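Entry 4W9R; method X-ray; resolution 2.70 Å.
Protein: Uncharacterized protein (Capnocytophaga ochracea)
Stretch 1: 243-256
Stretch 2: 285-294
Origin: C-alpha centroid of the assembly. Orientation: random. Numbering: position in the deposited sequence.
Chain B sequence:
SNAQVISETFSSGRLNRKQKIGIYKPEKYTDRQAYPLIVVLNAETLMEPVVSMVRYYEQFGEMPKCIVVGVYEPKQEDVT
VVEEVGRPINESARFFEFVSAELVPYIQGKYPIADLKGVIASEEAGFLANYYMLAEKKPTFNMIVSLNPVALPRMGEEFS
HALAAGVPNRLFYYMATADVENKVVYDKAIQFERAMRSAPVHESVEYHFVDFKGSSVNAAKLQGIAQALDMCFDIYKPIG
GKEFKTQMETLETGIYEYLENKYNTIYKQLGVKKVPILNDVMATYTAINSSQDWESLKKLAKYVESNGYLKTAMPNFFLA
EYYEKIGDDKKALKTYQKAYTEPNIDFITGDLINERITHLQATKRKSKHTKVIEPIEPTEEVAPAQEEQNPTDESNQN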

# COMPACT_ATOMS: atom_id res chain seq x y z
N GLU B 243 5.52 7.36 24.09
CA GLU B 243 4.88 6.36 24.93
C GLU B 243 5.63 6.21 26.25
O GLU B 243 5.03 6.17 27.32
CB GLU B 243 4.80 5.02 24.21
CG GLU B 243 4.15 3.90 25.01
CD GLU B 243 4.14 2.58 24.26
OE1 GLU B 243 4.55 2.56 23.08
OE2 GLU B 243 3.72 1.56 24.85
N PHE B 244 6.95 6.13 26.15
CA PHE B 244 7.82 6.02 27.32
C PHE B 244 7.67 7.23 28.25
O PHE B 244 7.50 7.08 29.46
CB PHE B 244 9.28 5.88 26.87
CG PHE B 244 10.28 6.16 27.95
CD1 PHE B 244 10.54 5.22 28.94
CD2 PHE B 244 10.99 7.35 27.96
CE1 PHE B 244 11.47 5.47 29.93
CE2 PHE B 244 11.93 7.60 28.94
CZ PHE B 244 12.17 6.67 29.93
N LYS B 245 7.71 8.42 27.66
CA LYS B 245 7.63 9.66 28.42
C LYS B 245 6.27 9.84 29.08
O LYS B 245 6.14 10.52 30.10
CB LYS B 245 7.95 10.84 27.50
CG LYS B 245 8.33 12.12 28.22
CD LYS B 245 8.90 13.14 27.24
CE LYS B 245 10.13 12.59 26.52
NZ LYS B 245 10.73 13.57 25.57
N THR B 246 5.25 9.22 28.49
CA THR B 246 3.87 9.38 28.95
C THR B 246 3.40 8.22 29.83
O THR B 246 3.05 8.41 30.99
CB THR B 246 2.90 9.52 27.77
OG1 THR B 246 3.26 10.67 26.99
CG2 THR B 246 1.47 9.68 28.27
N GLN B 247 3.35 7.02 29.26
CA GLN B 247 2.77 5.87 29.95
C GLN B 247 3.71 5.21 30.96
O GLN B 247 3.26 4.45 31.82
CB GLN B 247 2.32 4.83 28.92
CG GLN B 247 1.39 5.38 27.86
CD GLN B 247 0.11 5.94 28.45
OE1 GLN B 247 -0.38 6.98 28.00
NE2 GLN B 247 -0.44 5.26 29.44
N MSE B 248 5.00 5.50 30.87
CA MSE B 248 5.98 4.82 31.72
C MSE B 248 6.57 5.73 32.80
O MSE B 248 6.42 5.46 33.99
CB MSE B 248 7.10 4.22 30.86
CG MSE B 248 6.60 3.21 29.85
SE MSE B 248 7.97 1.94 29.29
CE MSE B 248 8.19 0.98 30.97
N GLU B 249 7.27 6.78 32.38
CA GLU B 249 7.92 7.69 33.32
C GLU B 249 6.96 8.33 34.32
O GLU B 249 7.38 8.80 35.38
CB GLU B 249 8.66 8.80 32.57
CG GLU B 249 10.02 8.38 32.05
CD GLU B 249 11.03 9.52 32.10
OE1 GLU B 249 10.66 10.62 32.56
OE2 GLU B 249 12.19 9.30 31.70
N THR B 250 5.67 8.34 34.00
CA THR B 250 4.66 8.89 34.89
C THR B 250 4.24 7.90 35.96
O THR B 250 3.50 8.24 36.88
CB THR B 250 3.41 9.35 34.12
OG1 THR B 250 2.89 8.25 33.36
CG2 THR B 250 3.76 10.50 33.18
N LEU B 251 4.71 6.66 35.84
CA LEU B 251 4.42 5.63 36.83
C LEU B 251 5.41 5.69 37.99
O LEU B 251 6.62 5.69 37.78
CB LEU B 251 4.45 4.24 36.20
CG LEU B 251 3.37 3.88 35.18
CD1 LEU B 251 3.58 2.46 34.66
CD2 LEU B 251 1.98 4.03 35.78
N GLU B 252 4.88 5.75 39.21
CA GLU B 252 5.72 5.70 40.40
C GLU B 252 6.12 4.26 40.73
O GLU B 252 7.26 3.99 41.11
CB GLU B 252 4.99 6.34 41.59
CG GLU B 252 4.66 7.80 41.37
CD GLU B 252 3.79 8.38 42.47
OE1 GLU B 252 3.34 7.60 43.34
OE2 GLU B 252 3.56 9.60 42.47
N THR B 253 5.17 3.34 40.58
CA THR B 253 5.42 1.92 40.77
C THR B 253 4.79 1.10 39.66
O THR B 253 4.15 1.65 38.76
CB THR B 253 4.89 1.42 42.13
OG1 THR B 253 3.48 1.70 42.23
CG2 THR B 253 5.62 2.09 43.29
N GLY B 254 4.96 -0.22 39.72
CA GLY B 254 4.38 -1.12 38.73
C GLY B 254 4.91 -0.91 37.33
O GLY B 254 4.19 -1.11 36.35
N ILE B 255 6.18 -0.52 37.23
CA ILE B 255 6.79 -0.23 35.94
C ILE B 255 7.12 -1.50 35.17
O ILE B 255 6.91 -1.58 33.96
CB ILE B 255 8.06 0.62 36.11
CG1 ILE B 255 7.69 1.99 36.68
CG2 ILE B 255 8.80 0.78 34.79
CD1 ILE B 255 8.82 2.98 36.67
N TYR B 256 7.63 -2.51 35.87
CA TYR B 256 7.88 -3.81 35.25
C TYR B 256 6.59 -4.39 34.69
O TYR B 256 6.59 -5.03 33.64
CB TYR B 256 8.51 -4.78 36.25
CG TYR B 256 8.34 -6.23 35.85
CD1 TYR B 256 9.14 -6.79 34.85
CD2 TYR B 256 7.38 -7.04 36.45
CE1 TYR B 256 8.99 -8.11 34.47
CE2 TYR B 256 7.23 -8.36 36.07
CZ TYR B 256 8.03 -8.89 35.09
OH TYR B 256 7.88 -10.21 34.71
N TYR B 285 13.96 -0.15 32.12
CA TYR B 285 15.05 0.05 33.07
C TYR B 285 15.25 1.53 33.40
O TYR B 285 15.46 1.89 34.55
CB TYR B 285 16.34 -0.56 32.52
CG TYR B 285 17.58 -0.30 33.35
CD1 TYR B 285 17.78 -0.98 34.55
CD2 TYR B 285 18.55 0.60 32.94
CE1 TYR B 285 18.92 -0.75 35.31
CE2 TYR B 285 19.68 0.84 33.69
CZ TYR B 285 19.86 0.16 34.88
OH TYR B 285 20.99 0.39 35.63
N THR B 286 15.19 2.37 32.37
CA THR B 286 15.37 3.81 32.55
C THR B 286 14.24 4.40 33.39
O THR B 286 14.47 5.25 34.25
CB THR B 286 15.43 4.54 31.19
OG1 THR B 286 16.50 3.99 30.40
CG2 THR B 286 15.67 6.03 31.38
N ALA B 287 13.02 3.94 33.13
CA ALA B 287 11.85 4.40 33.88
C ALA B 287 11.93 3.95 35.33
O ALA B 287 11.53 4.67 36.25
CB ALA B 287 10.57 3.89 33.24
N ILE B 288 12.46 2.75 35.54
CA ILE B 288 12.65 2.20 36.87
C ILE B 288 13.58 3.09 37.69
O ILE B 288 13.31 3.38 38.86
CB ILE B 288 13.22 0.76 36.79
CG1 ILE B 288 12.10 -0.24 36.51
CG2 ILE B 288 13.95 0.39 38.08
CD1 ILE B 288 12.59 -1.64 36.22
N ASN B 289 14.67 3.53 37.07
CA ASN B 289 15.65 4.37 37.76
C ASN B 289 15.14 5.76 38.08
O ASN B 289 15.49 6.33 39.12
CB ASN B 289 16.93 4.47 36.92
CG ASN B 289 17.67 3.16 36.83
OD1 ASN B 289 17.51 2.28 37.67
ND2 ASN B 289 18.51 3.02 35.81
N SER B 290 14.32 6.32 37.20
CA SER B 290 13.83 7.69 37.37
C SER B 290 12.82 7.80 38.51
O SER B 290 12.77 8.82 39.20
CB SER B 290 13.21 8.19 36.07
OG SER B 290 12.05 7.45 35.72
N SER B 291 12.01 6.76 38.70
CA SER B 291 11.03 6.74 39.78
C SER B 291 11.56 6.02 41.02
O SER B 291 10.86 5.91 42.03
CB SER B 291 9.73 6.09 39.31
OG SER B 291 9.94 4.72 39.05
N GLN B 292 12.79 5.52 40.92
CA GLN B 292 13.45 4.78 41.99
C GLN B 292 12.62 3.61 42.51
O GLN B 292 12.65 3.30 43.70
CB GLN B 292 13.79 5.71 43.16
CG GLN B 292 14.91 6.70 42.89
CD GLN B 292 14.39 8.08 42.53
OE1 GLN B 292 13.19 8.33 42.55
NE2 GLN B 292 15.31 8.98 42.19
N ASP B 293 11.90 2.93 41.61
CA ASP B 293 11.14 1.77 42.03
C ASP B 293 11.99 0.53 41.81
O ASP B 293 12.18 0.09 40.67
CB ASP B 293 9.83 1.69 41.25
CG ASP B 293 9.15 0.34 41.36
OD1 ASP B 293 9.21 -0.28 42.45
OD2 ASP B 293 8.56 -0.11 40.36
N TRP B 294 12.47 -0.05 42.90
CA TRP B 294 13.46 -1.11 42.80
C TRP B 294 12.85 -2.50 42.80
O TRP B 294 13.53 -3.48 42.52
CB TRP B 294 14.48 -0.99 43.93
CG TRP B 294 15.07 0.38 44.06
CD1 TRP B 294 15.05 1.18 45.17
CD2 TRP B 294 15.75 1.13 43.04
NE1 TRP B 294 15.68 2.37 44.91
CE2 TRP B 294 16.12 2.37 43.61
CE3 TRP B 294 16.08 0.87 41.71
CZ2 TRP B 294 16.80 3.34 42.88
CZ3 TRP B 294 16.76 1.84 40.99
CH2 TRP B 294 17.11 3.06 41.58
O HOH W 1 6.46 -1.70 41.49

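How do the backbones meet? A helix running through 243-246 and the helix 285-290 approach with axes 10.9 Å apart and N-to-C directions 50° from each other. Further along stretch 1, a type I turn from Met 248 to Leu 251 leads into a loop that runs past the end of the second; Glu 249 CA lies 5.2 Å from Ala 287 CA.

Why is Ala 287 so well covered? Its methyl points toward stretch 1 and meets three apolar side chains: Phe 244 CE1 and Ile 255 CG2 approach Ala 287 CB to 3.8 and 3.9 Å, and Met 248 CB lies 4.2 Å from the same atom. The three side chains gather round this one methyl.

What does Ile 255 add? Ile 255 has the largest area covered, by a hair over Ala 287: Ile 255 CG2 lies 3.9 Å from Ile 288 CG1, and Ile 255 CD1 is 3.2 Å from Ala 287 O. That oxygen already accepts bonds from Ser 290 OG and Ser 291 OG, within its own stretch.

Does anything polar join the two? No direct hydrogen bond crosses, but water 1 bridges them, accepting from Gly 254 N (2.8 Å) and donating to Asp 293 OD2 (2.9 Å). Asp 293 also caps the helix that follows, and its CB packs 3.5 Å from Glu 252 O.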